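Long-range contacts in D-alanine--D-alanine ligase (Acinetobacter baumannii ACICU, PDB 5D8D), which joins two D-alanine molecules into D-alanyl-D-alanine at the expense of ATP, supplying a building block for peptidoglycan of the bacterial cell wall: residues Pro136-Pro141 against Met174-Ile179; Pro195-Gln200 against Tyr221-Gly226. All blocks are in the same frame, centred on the assembly; numbering follows the deposited sequence.

Contact 1. Residues Pro136-Pro141 against Met174-Ile179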
loop_
_atom_site.group_PDB
_atom_site.type_symbol
_atom_site.label_atom_id
_atom_site.label_comp_id
_atom_site.label_asym_id
_atom_site.label_seq_id
_atom_site.Cartn_x
_atom_site.Cartn_y
_atom_site.Cartn_z
ATOM N N PRO A 136 27.451 -14.437 -2.486
ATOM C CA PRO A 136 26.850 -14.004 -1.217
ATOM C C PRO A 136 25.473 -13.310 -1.377
ATOM O O PRO A 136 25.058 -12.994 -2.498
ATOM C CB PRO A 136 27.906 -13.038 -0.649
ATOM C CG PRO A 136 28.997 -12.944 -1.680
ATOM C CD PRO A 136 28.441 -13.466 -2.963
ATOM N N VAL A 137 24.774 -13.111 -0.255
ATOM C CA VAL A 137 23.488 -12.379 -0.212
ATOM C C VAL A 137 23.531 -11.304 0.878
ATOM O O VAL A 137 24.443 -11.269 1.703
ATOM C CB VAL A 137 22.249 -13.305 0.024
ATOM C CG1 VAL A 137 22.215 -14.445 -0.985
ATOM C CG2 VAL A 137 22.205 -13.834 1.454
ATOM N N ILE A 138 22.523 -10.440 0.864
ATOM C CA ILE A 138 22.343 -9.416 1.889
ATOM C C ILE A 138 20.994 -9.711 2.533
ATOM O O ILE A 138 20.004 -9.935 1.825
ATOM C CB ILE A 138 22.434 -7.969 1.320
ATOM C CG1 ILE A 138 22.064 -6.935 2.389
ATOM C CG2 ILE A 138 21.549 -7.756 0.094
ATOM C CD1 ILE A 138 22.455 -5.514 2.039
ATOM N N ILE A 139 20.987 -9.749 3.868
ATOM C CA ILE A 139 19.779 -9.971 4.689
ATOM C C ILE A 139 19.315 -8.612 5.194
ATOM O O ILE A 139 20.080 -7.919 5.874
ATOM C CB ILE A 139 20.066 -10.893 5.922
ATOM C CG1 ILE A 139 20.666 -12.255 5.496
ATOM C CG2 ILE A 139 18.811 -11.084 6.776
ATOM C CD1 ILE A 139 19.766 -13.108 4.625
ATOM N N LYS A 140 18.080 -8.223 4.873
ATOM C CA LYS A 140 17.555 -6.919 5.311
ATOM C C LYS A 140 16.126 -7.023 5.835
ATOM O O LYS A 140 15.361 -7.859 5.349
ATOM C CB LYS A 140 17.675 -5.847 4.200
ATOM C CG LYS A 140 17.241 -6.253 2.797
ATOM C CD LYS A 140 17.402 -5.113 1.791
ATOM C CE LYS A 140 18.850 -4.881 1.382
ATOM N NZ LYS A 140 18.948 -3.920 0.239
ATOM N N PRO A 141 15.767 -6.180 6.839
ATOM C CA PRO A 141 14.372 -6.156 7.274
ATOM C C PRO A 141 13.549 -5.574 6.144
ATOM O O PRO A 141 13.976 -4.604 5.503
ATOM C CB PRO A 141 14.377 -5.217 8.486
ATOM C CG PRO A 141 15.500 -4.282 8.219
ATOM C CD PRO A 141 16.544 -5.091 7.473
ATOM N N MET A 174 13.960 -10.264 4.256
ATOM C CA MET A 174 14.316 -10.777 2.896
ATOM C C MET A 174 15.814 -10.986 2.726
ATOM O O MET A 174 16.610 -10.138 3.120
ATOM C CB MET A 174 13.807 -9.893 1.743
ATOM C CG MET A 174 14.186 -8.415 1.766
ATOM S SD MET A 174 14.437 -7.628 0.137
ATOM C CE MET A 174 13.257 -8.459 -0.927
ATOM N N ALA A 175 16.179 -12.136 2.162
ATOM C CA ALA A 175 17.534 -12.363 1.672
ATOM C C ALA A 175 17.543 -11.993 0.189
ATOM O O ALA A 175 16.836 -12.607 -0.601
ATOM C CB ALA A 175 17.959 -13.812 1.879
ATOM N N GLU A 176 18.334 -10.985 -0.172
ATOM C CA GLU A 176 18.474 -10.525 -1.552
ATOM C C GLU A 176 19.869 -10.939 -2.078
ATOM O O GLU A 176 20.870 -10.850 -1.333
ATOM C CB GLU A 176 18.306 -9.002 -1.560
ATOM C CG GLU A 176 18.245 -8.312 -2.925
ATOM C CD GLU A 176 18.205 -6.774 -2.822
ATOM O OE1 GLU A 176 17.554 -6.138 -3.675
ATOM O OE2 GLU A 176 18.825 -6.188 -1.893
ATOM N N LYS A 177 19.929 -11.387 -3.342
ATOM C CA LYS A 177 21.206 -11.689 -4.042
ATOM C C LYS A 177 22.173 -10.504 -4.024
ATOM O O LYS A 177 21.803 -9.436 -4.488
ATOM C CB LYS A 177 20.916 -12.054 -5.502
ATOM C CG LYS A 177 22.131 -12.202 -6.405
ATOM C CD LYS A 177 21.795 -12.950 -7.696
ATOM C CE LYS A 177 22.762 -12.640 -8.846
ATOM N NZ LYS A 177 23.391 -13.886 -9.368
ATOM N N TRP A 178 23.399 -10.688 -3.521
ATOM C CA TRP A 178 24.388 -9.592 -3.490
ATOM C C TRP A 178 24.806 -9.289 -4.915
ATOM O O TRP A 178 24.990 -10.199 -5.696
ATOM C CB TRP A 178 25.633 -9.947 -2.661
ATOM C CG TRP A 178 26.632 -8.816 -2.519
ATOM C CD1 TRP A 178 27.757 -8.613 -3.271
ATOM C CD2 TRP A 178 26.590 -7.736 -1.569
ATOM N NE1 TRP A 178 28.420 -7.483 -2.847
ATOM C CE2 TRP A 178 27.725 -6.924 -1.804
ATOM C CE3 TRP A 178 25.703 -7.375 -0.542
ATOM C CZ2 TRP A 178 27.993 -5.766 -1.044
ATOM C CZ3 TRP A 178 25.975 -6.226 0.215
ATOM C CH2 TRP A 178 27.112 -5.439 -0.041
ATOM N N ILE A 179 24.920 -8.018 -5.263
ATOM C CA ILE A 179 25.548 -7.650 -6.517
ATOM C C ILE A 179 26.719 -6.718 -6.203
ATOM O O ILE A 179 26.612 -5.812 -5.366
ATOM C CB ILE A 179 24.540 -7.109 -7.562
ATOM C CG1 ILE A 179 24.026 -5.722 -7.169
ATOM C CG2 ILE A 179 23.440 -8.161 -7.825
ATOM C CD1 ILE A 179 22.594 -5.422 -7.575
#

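Contact 2. Residues Pro195-Gln200 against Tyr221-Gly226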
loop_
_atom_site.group_PDB
_atom_site.type_symbol
_atom_site.label_atom_id
_atom_site.label_comp_id
_atom_site.label_asym_id
_atom_site.label_seq_id
_atom_site.Cartn_x
_atom_site.Cartn_y
_atom_site.Cartn_z
ATOM N N PRO A 195 20.323 15.394 -10.270
ATOM C CA PRO A 195 21.664 14.801 -10.449
ATOM C C PRO A 195 21.930 13.673 -9.491
ATOM O O PRO A 195 21.538 13.766 -8.325
ATOM C CB PRO A 195 22.600 15.966 -10.121
ATOM C CG PRO A 195 21.835 17.163 -10.509
ATOM C CD PRO A 195 20.410 16.861 -10.152
ATOM N N VAL A 196 22.582 12.629 -9.971
ATOM C CA VAL A 196 22.737 11.413 -9.156
ATOM C C VAL A 196 23.856 11.593 -8.131
ATOM O O VAL A 196 24.709 12.444 -8.294
ATOM C CB VAL A 196 22.763 10.059 -9.959
ATOM C CG1 VAL A 196 22.489 10.203 -11.438
ATOM C CG2 VAL A 196 23.974 9.217 -9.695
ATOM N N ILE A 197 23.807 10.816 -7.050
ATOM C CA ILE A 197 24.792 10.895 -6.013
ATOM C C ILE A 197 25.283 9.502 -5.684
ATOM O O ILE A 197 24.460 8.673 -5.339
ATOM C CB ILE A 197 24.201 11.515 -4.751
ATOM C CG1 ILE A 197 23.841 12.970 -5.031
ATOM C CG2 ILE A 197 25.213 11.413 -3.584
ATOM C CD1 ILE A 197 23.218 13.690 -3.839
ATOM N N ARG A 198 26.596 9.252 -5.748
ATOM C CA ARG A 198 27.173 7.996 -5.239
ATOM C C ARG A 198 27.154 7.968 -3.706
ATOM O O ARG A 198 27.420 8.971 -3.063
ATOM C CB ARG A 198 28.636 7.819 -5.696
ATOM C CG ARG A 198 29.184 6.384 -5.566
ATOM C CD ARG A 198 30.710 6.300 -5.518
ATOM N NE ARG A 198 31.262 7.360 -6.342
ATOM C CZ ARG A 198 32.177 8.254 -5.999
ATOM N NH1 ARG A 198 32.794 8.201 -4.836
ATOM N NH2 ARG A 198 32.502 9.199 -6.888
ATOM N N LEU A 199 26.890 6.801 -3.133
ATOM C CA LEU A 199 26.803 6.622 -1.682
ATOM C C LEU A 199 28.016 5.949 -1.060
ATOM O O LEU A 199 28.863 5.417 -1.757
ATOM C CB LEU A 199 25.580 5.778 -1.366
ATOM C CG LEU A 199 24.224 6.353 -1.755
ATOM C CD1 LEU A 199 23.169 5.314 -1.462
ATOM C CD2 LEU A 199 23.935 7.593 -0.942
ATOM N N GLN A 200 28.057 5.968 0.272
ATOM C CA GLN A 200 29.147 5.397 1.064
ATOM C C GLN A 200 28.709 5.237 2.523
ATOM O O GLN A 200 29.048 4.254 3.181
ATOM C CB GLN A 200 30.410 6.289 0.975
ATOM C CG GLN A 200 31.717 5.517 0.784
ATOM C CD GLN A 200 31.731 4.676 -0.499
ATOM O OE1 GLN A 200 31.904 5.205 -1.607
ATOM N NE2 GLN A 200 31.527 3.358 -0.355
ATOM N N TYR A 221 31.368 13.278 0.421
ATOM C CA TYR A 221 30.565 13.796 -0.686
ATOM C C TYR A 221 30.480 12.761 -1.816
ATOM O O TYR A 221 31.179 11.728 -1.742
ATOM C CB TYR A 221 31.148 15.128 -1.179
ATOM C CG TYR A 221 30.126 16.238 -1.162
ATOM C CD1 TYR A 221 29.673 16.767 0.052
ATOM C CD2 TYR A 221 29.568 16.733 -2.354
ATOM C CE1 TYR A 221 28.714 17.765 0.086
ATOM C CE2 TYR A 221 28.603 17.741 -2.331
ATOM C CZ TYR A 221 28.188 18.254 -1.107
ATOM O OH TYR A 221 27.249 19.256 -1.064
ATOM N N GLY A 222 29.628 13.016 -2.831
ATOM C CA GLY A 222 29.494 12.092 -4.002
ATOM C C GLY A 222 29.037 12.600 -5.383
ATOM O O GLY A 222 28.522 11.829 -6.186
ATOM N N ILE A 223 29.193 13.896 -5.645
ATOM C CA ILE A 223 29.085 14.457 -6.999
ATOM C C ILE A 223 30.468 15.072 -7.281
ATOM O O ILE A 223 31.018 15.722 -6.394
ATOM C CB ILE A 223 27.989 15.547 -7.125
ATOM C CG1 ILE A 223 26.642 15.029 -6.612
ATOM C CG2 ILE A 223 27.853 16.009 -8.573
ATOM C CD1 ILE A 223 25.685 16.132 -6.244
ATOM N N PRO A 224 31.059 14.859 -8.457
ATOM C CA PRO A 224 30.566 13.950 -9.502
ATOM C C PRO A 224 30.431 12.496 -9.035
ATOM O O PRO A 224 31.204 12.046 -8.209
ATOM C CB PRO A 224 31.639 14.063 -10.596
ATOM C CG PRO A 224 32.882 14.463 -9.865
ATOM C CD PRO A 224 32.433 15.329 -8.724
ATOM N N CYS A 225 29.432 11.791 -9.556
ATOM C CA CYS A 225 29.095 10.467 -9.054
ATOM C C CYS A 225 29.943 9.340 -9.607
ATOM O O CYS A 225 30.003 8.282 -8.994
ATOM C CB CYS A 225 27.616 10.157 -9.300
ATOM S SG CYS A 225 27.172 10.121 -11.033
ATOM N N GLY A 226 30.590 9.553 -10.742
ATOM C CA GLY A 226 31.501 8.552 -11.296
ATOM C C GLY A 226 30.894 7.728 -12.417
ATOM O O GLY A 226 31.254 6.571 -12.587
#

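Contact 1. Residues Pro136-Pro141 against Met174-Ile179
I138 and E176 exchange backbone hydrogen bonds in both directions, I138 N to E176 O and E176 N to I138 O, each 2.8 Å and close to straight. Two residues along each strand, K140 and M174 form a second hydrogen-bonded pair, with K140 N to M174 O at 3.0 Å; between the two lies the non-hydrogen-bonded pair of I139 and A175. The ladder is antiparallel, the two short strands running at 151° to each other, and W178 N extends it past the strand end by bonding P136 O. K140 and M174 leave the sheet on the same face, alongside one another, CG to CG 3.9 Å. K140 then bends (chi3 76°), turning CE so that NZ can form a salt bridge with E176 OE2 at 3.1 Å, entering on the syn side of the carboxylate. E176 is extended, with CG anti to the backbone N (chi1 -173°), and its other oxygen, OE1, pairs with K104, so two lysines hold the group. The W178 ring presents its edge to I138, CE3 lying 3.8 Å from I138 CB. On the reverse face, I139 CD1 presses on A175 CB at 3.4 Å, a tight fit for two carbons. Both segments belong to the predicted ATP-binding region, and the K140 side chain comes within about 5 Å of that of E268, a predicted magnesium ligand, consistent with a place beside the phosphates. The two strands are the inner pair of the four-stranded antiparallel sheet, flanked by 151-153 and 117-120; helix 159-169 packs against I139, and helix 100-108 against K140 and M174.

Contact 2. Residues Pro195-Gln200 against Tyr221-Gly226
R198 sets out with CG anti to its backbone N (chi1 -163°) and then bends sharply at chi3 (-33°), a turn that swings NE to the carbonyl of C225. The NE to C225 O hydrogen bond is 3.1 Å long: the oxygen lies in the guanidinium plane, while the donor stands above the carbonyl plane, 41° out of it. NH2 adds a weak bond to the same oxygen at 3.4 Å, so one carbonyl receives two donors of the guanidinium edge. The backbone of R198 is tied too, its N bonding G222 O at 3.2 Å; G222, with no side chain, comes within 4.9 Å of R198, CA to CA. Beside these bonds runs an apolar seam. The I197 and I223 side chains cross obliquely, CG1 to CG1 3.8 Å, and C225 SG meets V196 CG2 at 3.6 Å; V196 also packs on F184 and I186 of strand 181-189. The contact fastens an irregular loop to the edge strand 192-198 of the ATP-grasp fold. The acceptors are all backbone carbonyls: the guanidinium is held by hydrogen bonds to a neutral C=O, whose dipole its charge would be expected to polarise, though a touching crystal neighbour may influence its placement.

Overall arrangement
Following the chain, contact 1 comes first: strand 137-141 leaves, the chain passes through strand 151-153 and helix 159-169, and strand 173-177 returns to close the loop. Strands 181-189 and 192-198 follow in the other four-stranded sheet, and contact 2 then closes the unmodelled stretch 201-220 before helix 229-245 begins. The contacts are in series, neither nested nor crossed, with centres 23 Å apart and nearest atoms about 10 Å apart. Contact 1 builds the centre of one sheet; contact 2 pins 221-226, the returning end of a probably flexible loop, probably the omega loop of this family, to the edge strand it left. As in other ATP-grasp enzymes, the nucleotide is expected between the two sheets.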